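Local coordinates for putative glycosyltransferase (GalT1) (Streptococcus parasanguinis FW213, PDB 5HEA), which probably transfers a sugar from a nucleotide-sugar donor to an acceptor, this chain being the C-terminal part of the protein with its GT-A-type glycosyltransferase domain, at residues E98-E103 with E210-Y215; I116-F121 with S168-F173. One frame throughout, in Å; residues are numbered along the deposited sequence.

Interaction 1 (E98-E103 with E210-Y215); sequences EEFYLE and EGSYYY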
loop_
_atom_site.group_PDB
_atom_site.type_symbol
_atom_site.label_atom_id
_atom_site.label_comp_id
_atom_site.label_asym_id
_atom_site.label_seq_id
_atom_site.Cartn_x
_atom_site.Cartn_y
_atom_site.Cartn_z
ATOM N N GLU A 98 -14.274 -19.522 -39.269
ATOM C CA GLU A 98 -14.312 -20.230 -40.546
ATOM C C GLU A 98 -13.117 -19.812 -41.381
ATOM O O GLU A 98 -12.543 -18.758 -41.143
ATOM C CB GLU A 98 -15.588 -19.874 -41.316
ATOM C CG GLU A 98 -16.863 -20.393 -40.698
ATOM C CD GLU A 98 -17.043 -21.878 -40.920
ATOM O OE1 GLU A 98 -16.285 -22.455 -41.730
ATOM O OE2 GLU A 98 -17.940 -22.468 -40.282
ATOM N N GLU A 99 -12.754 -20.622 -42.373
ATOM C CA GLU A 99 -11.595 -20.318 -43.212
ATOM C C GLU A 99 -11.826 -19.130 -44.148
ATOM O O GLU A 99 -10.862 -18.532 -44.641
ATOM C CB GLU A 99 -11.177 -21.545 -44.026
ATOM C CG GLU A 99 -12.069 -21.807 -45.222
ATOM C CD GLU A 99 -11.633 -23.020 -46.020
ATOM O OE1 GLU A 99 -10.982 -23.910 -45.428
ATOM O OE2 GLU A 99 -11.938 -23.078 -47.233
ATOM N N PHE A 100 -13.095 -18.795 -44.388
ATOM C CA PHE A 100 -13.459 -17.676 -45.268
ATOM C C PHE A 100 -13.845 -16.407 -44.502
ATOM O O PHE A 100 -14.340 -15.437 -45.082
ATOM C CB PHE A 100 -14.605 -18.088 -46.199
ATOM C CG PHE A 100 -15.772 -18.704 -45.487
ATOM C CD1 PHE A 100 -16.667 -17.919 -44.773
ATOM C CD2 PHE A 100 -15.984 -20.075 -45.538
ATOM C CE1 PHE A 100 -17.748 -18.487 -44.118
ATOM C CE2 PHE A 100 -17.066 -20.649 -44.878
ATOM C CZ PHE A 100 -17.946 -19.851 -44.170
ATOM N N TYR A 101 -13.620 -16.422 -43.196
ATOM C CA TYR A 101 -13.988 -15.310 -42.311
ATOM C C TYR A 101 -13.459 -13.950 -42.763
ATOM O O TYR A 101 -14.227 -13.006 -42.987
ATOM C CB TYR A 101 -13.473 -15.616 -40.901
ATOM C CG TYR A 101 -13.617 -14.494 -39.892
ATOM C CD1 TYR A 101 -14.858 -14.177 -39.358
ATOM C CD2 TYR A 101 -12.503 -13.802 -39.432
ATOM C CE1 TYR A 101 -14.998 -13.175 -38.413
ATOM C CE2 TYR A 101 -12.628 -12.791 -38.483
ATOM C CZ TYR A 101 -13.883 -12.491 -37.981
ATOM O OH TYR A 101 -14.039 -11.507 -37.049
ATOM N N LEU A 102 -12.144 -13.857 -42.896
ATOM C CA LEU A 102 -11.484 -12.605 -43.240
ATOM C C LEU A 102 -11.862 -12.134 -44.646
ATOM O O LEU A 102 -12.157 -10.949 -44.871
ATOM C CB LEU A 102 -9.972 -12.804 -43.159
ATOM C CG LEU A 102 -9.106 -11.719 -42.527
ATOM C CD1 LEU A 102 -9.787 -11.105 -41.305
ATOM C CD2 LEU A 102 -7.759 -12.328 -42.153
ATOM N N GLU A 103 -11.820 -13.064 -45.591
ATOM C CA GLU A 103 -12.175 -12.783 -46.979
ATOM C C GLU A 103 -13.573 -12.160 -47.107
ATOM O O GLU A 103 -13.754 -11.159 -47.801
ATOM C CB GLU A 103 -12.077 -14.069 -47.814
ATOM C CG GLU A 103 -12.326 -13.863 -49.303
ATOM C CD GLU A 103 -12.350 -15.169 -50.086
ATOM O OE1 GLU A 103 -12.221 -16.255 -49.472
ATOM O OE2 GLU A 103 -12.503 -15.105 -51.324
ATOM N N GLU A 210 -23.863 -13.569 -41.238
ATOM C CA GLU A 210 -23.358 -14.935 -41.244
ATOM C C GLU A 210 -22.576 -15.155 -39.949
ATOM O O GLU A 210 -21.843 -14.268 -39.496
ATOM C CB GLU A 210 -22.465 -15.178 -42.465
ATOM C CG GLU A 210 -21.287 -14.218 -42.579
ATOM C CD GLU A 210 -20.416 -14.494 -43.804
ATOM O OE1 GLU A 210 -20.956 -14.480 -44.934
ATOM O OE2 GLU A 210 -19.194 -14.719 -43.632
ATOM N N GLY A 211 -22.746 -16.322 -39.339
ATOM C CA GLY A 211 -22.036 -16.637 -38.110
ATOM C C GLY A 211 -20.710 -17.312 -38.424
ATOM O O GLY A 211 -20.553 -18.504 -38.196
ATOM N N SER A 212 -19.759 -16.550 -38.958
ATOM C CA SER A 212 -18.485 -17.106 -39.405
ATOM C C SER A 212 -17.439 -17.071 -38.300
ATOM O O SER A 212 -16.363 -17.670 -38.412
ATOM C CB SER A 212 -17.981 -16.334 -40.615
ATOM O OG SER A 212 -18.896 -16.472 -41.687
ATOM N N TYR A 213 -17.768 -16.350 -37.239
ATOM C CA TYR A 213 -16.941 -16.309 -36.033
ATOM C C TYR A 213 -17.619 -17.196 -34.994
ATOM O O TYR A 213 -18.847 -17.152 -34.849
ATOM C CB TYR A 213 -16.863 -14.867 -35.533
ATOM C CG TYR A 213 -15.926 -14.626 -34.351
ATOM C CD1 TYR A 213 -16.340 -14.883 -33.046
ATOM C CD2 TYR A 213 -14.651 -14.104 -34.546
ATOM C CE1 TYR A 213 -15.494 -14.640 -31.946
ATOM C CE2 TYR A 213 -13.787 -13.870 -33.464
ATOM C CZ TYR A 213 -14.219 -14.139 -32.169
ATOM O OH TYR A 213 -13.384 -13.898 -31.089
ATOM N N TYR A 214 -16.831 -18.003 -34.283
ATOM C CA TYR A 214 -17.362 -18.879 -33.238
ATOM C C TYR A 214 -16.934 -18.445 -31.834
ATOM O O TYR A 214 -15.745 -18.404 -31.506
ATOM C CB TYR A 214 -17.004 -20.346 -33.515
ATOM C CG TYR A 214 -17.711 -20.873 -34.754
ATOM C CD1 TYR A 214 -19.051 -21.249 -34.701
ATOM C CD2 TYR A 214 -17.050 -20.964 -35.974
ATOM C CE1 TYR A 214 -19.711 -21.711 -35.832
ATOM C CE2 TYR A 214 -17.701 -21.418 -37.110
ATOM C CZ TYR A 214 -19.031 -21.788 -37.028
ATOM O OH TYR A 214 -19.691 -22.251 -38.143
ATOM N N TYR A 215 -17.934 -18.105 -31.028
ATOM C CA TYR A 215 -17.749 -17.624 -29.670
ATOM C C TYR A 215 -17.758 -18.840 -28.744
ATOM O O TYR A 215 -18.764 -19.544 -28.641
ATOM C CB TYR A 215 -18.895 -16.663 -29.306
ATOM C CG TYR A 215 -18.825 -16.085 -27.913
ATOM C CD1 TYR A 215 -19.447 -16.716 -26.845
ATOM C CD2 TYR A 215 -18.135 -14.906 -27.666
ATOM C CE1 TYR A 215 -19.383 -16.189 -25.566
ATOM C CE2 TYR A 215 -18.060 -14.373 -26.391
ATOM C CZ TYR A 215 -18.688 -15.017 -25.348
ATOM O OH TYR A 215 -18.618 -14.486 -24.083
HETATM O O HOH W 1 -16.879 -13.032 -42.135
#
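Two direct hydrogen bonds tie Glu98 to the 210-215 segment, one from its backbone and one from its side chain. Glu98 N donates to Ser212 O at 2.9 Å. A bend in the Glu98 chain (chi2 -75°) turns CD aside, and OE2 accepts from Tyr214 OH at 2.8 Å through the anti lone pair, on the side away from OE1. The carboxylate is turned 59° from the Tyr214 ring and lies at that ring's edge, with Glu98 CG 3.8 Å from Tyr214 CE2.

A second polar cluster surrounds Glu210. Ser212 OG donates to Glu210 OE2 at 2.6 Å, approaching from above the carboxylate plane, and His104 ND1 is also hydrogen-bonded to this oxygen. A water gives one proton to Tyr101 O and the other to Glu210 OE2, bridging the first turn of the helix to the strand.

Aromatic rings make the remaining contacts. The Phe100 ring turns its edge to Ser212, with Phe100 CE1 3.4 Å from Ser212 OG, while Glu98 CB covers one of its faces near the rim. Tyr101 and Tyr213 lie side by side and point the same way, their planes inclined at 52°; Tyr101 CE1 reaches Tyr213 CB at 3.8 Å. The hydroxyl of Tyr213 is held by Asp95 and by the backbone N of Asp92.

Phe100, third residue of the type I turn from Glu98 to Tyr101, is the N-cap of helix 101-110. The contact thus joins the start of this helix to the corner at Tyr213 in strand 204-217, which pairs antiparallel with strand 96-97 and parallel with strand 116-125.

Interaction 2 (I116-F121 with S168-F173); sequences ISVCNF and SPTKLF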
loop_
_atom_site.group_PDB
_atom_site.type_symbol
_atom_site.label_atom_id
_atom_site.label_comp_id
_atom_site.label_asym_id
_atom_site.label_seq_id
_atom_site.Cartn_x
_atom_site.Cartn_y
_atom_site.Cartn_z
ATOM N N ILE A 116 -16.229 0.217 -42.416
ATOM C CA ILE A 116 -16.279 -0.887 -41.459
ATOM C C ILE A 116 -17.192 -1.963 -42.038
ATOM O O ILE A 116 -18.214 -1.643 -42.649
ATOM C CB ILE A 116 -16.850 -0.425 -40.093
ATOM C CG1 ILE A 116 -15.995 0.716 -39.519
ATOM C CG2 ILE A 116 -16.922 -1.611 -39.101
ATOM C CD1 ILE A 116 -16.559 1.369 -38.262
ATOM N N SER A 117 -16.808 -3.228 -41.890
ATOM C CA SER A 117 -17.719 -4.335 -42.141
ATOM C C SER A 117 -17.823 -5.168 -40.858
ATOM O O SER A 117 -16.889 -5.215 -40.053
ATOM C CB SER A 117 -17.266 -5.195 -43.324
ATOM O OG SER A 117 -16.064 -5.883 -43.031
ATOM N N VAL A 118 -18.975 -5.796 -40.668
ATOM C CA VAL A 118 -19.290 -6.497 -39.433
ATOM C C VAL A 118 -19.994 -7.779 -39.818
ATOM O O VAL A 118 -20.871 -7.769 -40.687
ATOM C CB VAL A 118 -20.251 -5.663 -38.544
ATOM C CG1 VAL A 118 -20.590 -6.406 -37.232
ATOM C CG2 VAL A 118 -19.670 -4.276 -38.249
ATOM N N CYS A 119 -19.604 -8.891 -39.206
ATOM C CA CYS A 119 -20.382 -10.115 -39.377
ATOM C C CYS A 119 -20.952 -10.543 -38.039
ATOM O O CYS A 119 -20.790 -9.851 -37.031
ATOM C CB CYS A 119 -19.571 -11.244 -40.049
ATOM S SG CYS A 119 -18.247 -11.998 -39.058
ATOM N N ASN A 120 -21.625 -11.680 -38.024
ATOM C CA ASN A 120 -22.266 -12.149 -36.811
ATOM C C ASN A 120 -21.437 -13.296 -36.239
ATOM O O ASN A 120 -20.331 -13.585 -36.721
ATOM C CB ASN A 120 -23.702 -12.600 -37.131
ATOM C CG ASN A 120 -24.662 -12.368 -35.978
ATOM O OD1 ASN A 120 -24.295 -12.486 -34.808
ATOM N ND2 ASN A 120 -25.900 -12.027 -36.304
ATOM N N PHE A 121 -21.952 -13.951 -35.209
ATOM C CA PHE A 121 -21.232 -15.097 -34.656
ATOM C C PHE A 121 -22.191 -16.218 -34.295
ATOM O O PHE A 121 -23.356 -15.977 -33.985
ATOM C CB PHE A 121 -20.398 -14.687 -33.421
ATOM C CG PHE A 121 -21.218 -14.205 -32.266
ATOM C CD1 PHE A 121 -21.694 -15.094 -31.312
ATOM C CD2 PHE A 121 -21.530 -12.865 -32.134
ATOM C CE1 PHE A 121 -22.460 -14.650 -30.250
ATOM C CE2 PHE A 121 -22.301 -12.416 -31.078
ATOM C CZ PHE A 121 -22.763 -13.305 -30.135
ATOM N N SER A 168 -15.796 -6.807 -29.451
ATOM C CA SER A 168 -14.826 -6.272 -30.407
ATOM C C SER A 168 -14.527 -7.115 -31.672
ATOM O O SER A 168 -14.239 -6.538 -32.723
ATOM C CB SER A 168 -13.526 -5.862 -29.702
ATOM O OG SER A 168 -12.954 -6.953 -29.015
ATOM N N PRO A 169 -14.554 -8.467 -31.577
ATOM C CA PRO A 169 -14.356 -9.220 -32.824
ATOM C C PRO A 169 -15.535 -9.127 -33.778
ATOM O O PRO A 169 -16.527 -8.448 -33.485
ATOM C CB PRO A 169 -14.191 -10.672 -32.339
ATOM C CG PRO A 169 -13.671 -10.517 -30.905
ATOM C CD PRO A 169 -14.463 -9.340 -30.390
ATOM N N THR A 170 -15.407 -9.826 -34.907
ATOM C CA THR A 170 -16.413 -9.901 -35.994
ATOM C C THR A 170 -16.447 -8.659 -36.874
ATOM O O THR A 170 -17.315 -8.525 -37.726
ATOM C CB THR A 170 -17.877 -10.280 -35.526
ATOM O OG1 THR A 170 -18.613 -9.110 -35.153
ATOM C CG2 THR A 170 -17.873 -11.304 -34.373
ATOM N N LYS A 171 -15.483 -7.764 -36.676
ATOM C CA LYS A 171 -15.533 -6.444 -37.269
ATOM C C LYS A 171 -14.201 -6.093 -37.903
ATOM O O LYS A 171 -13.143 -6.264 -37.298
ATOM C CB LYS A 171 -15.923 -5.414 -36.193
ATOM C CG LYS A 171 -17.270 -5.759 -35.524
ATOM C CD LYS A 171 -17.528 -4.968 -34.267
ATOM C CE LYS A 171 -18.811 -5.459 -33.609
ATOM N NZ LYS A 171 -18.706 -6.864 -33.097
ATOM N N LEU A 172 -14.263 -5.618 -39.141
ATOM C CA LEU A 172 -13.082 -5.160 -39.867
ATOM C C LEU A 172 -13.136 -3.638 -40.006
ATOM O O LEU A 172 -14.084 -3.101 -40.583
ATOM C CB LEU A 172 -13.026 -5.826 -41.244
ATOM C CG LEU A 172 -11.834 -5.497 -42.140
ATOM C CD1 LEU A 172 -10.561 -6.081 -41.541
ATOM C CD2 LEU A 172 -12.059 -6.005 -43.568
ATOM N N PHE A 173 -12.122 -2.954 -39.469
ATOM C CA PHE A 173 -12.079 -1.488 -39.419
ATOM C C PHE A 173 -10.970 -0.916 -40.305
ATOM O O PHE A 173 -9.848 -1.413 -40.273
ATOM C CB PHE A 173 -11.769 -1.011 -37.989
ATOM C CG PHE A 173 -12.741 -1.493 -36.943
ATOM C CD1 PHE A 173 -13.929 -0.812 -36.715
ATOM C CD2 PHE A 173 -12.456 -2.610 -36.173
ATOM C CE1 PHE A 173 -14.830 -1.251 -35.752
ATOM C CE2 PHE A 173 -13.352 -3.059 -35.196
ATOM C CZ PHE A 173 -14.541 -2.378 -34.990
#
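Ser117 and Leu172 form the hydrogen-bonded pair of an antiparallel ladder, with Ser117 N to Leu172 O at 3.0 Å and Leu172 N to Ser117 O at 2.8 Å. Cys119 N continues it to Thr170 O, also at 2.8 Å, and Thr170, the residue most covered in this contact, brings its CB to 3.3 Å from Cys119 O.

Side chains pack firmly on the face of Ile116, Val118, Lys171 and Phe173. Ile116 CD1 meets the edge of the Phe173 ring at CD1, 3.8 Å away, and Val118 CG1 rests alongside Lys171 CG. The lysine bends at its tip (chi4 66°), and its buried NZ donates to Pro169 O at 2.7 Å and is also hydrogen-bonded to Phe167 O and Leu163 O. On the other face, Ser117 OG lies 3.5 Å from Leu172 CB and bonds to Leu105 O.

Toward Asn120 and Phe121, both partly exposed, the fit is looser: Phe121 CB comes only within 4.3 Å of Thr170 CG2, and Asn120 OD1 accepts from the backbone N of the next residue, Phe121.

Helix 195-201 covers the Ile116 and Phe173 face and helix 101-110 the Ser117 and Leu172 face, while strands 87-90 and 204-217 flank the pair within the mixed sheet.

In the fold
The centres of interactions 1 and 2 lie about 10 Å apart, and the two touch directly. Along the chain interaction 2 is nested inside the loop closed by interaction 1: helix 101-110 leads to strand 116-125, strand 171-174 follows, and strand 204-217 returns beside 116-125. Asn120 N probably bonds to Glu210 O at 3.0 Å, while Tyr101 OH and Tyr213 reach the 168-170 turn. Both reach one mixed sheet, in which strands 204-217 and 116-125 are neighbours, interaction 2 nearer the centre of the chain and interaction 1 farther out. Together they join the start of helix 101-110 and strand 171-174 to these two strands, consistent with a GT-A-type fold.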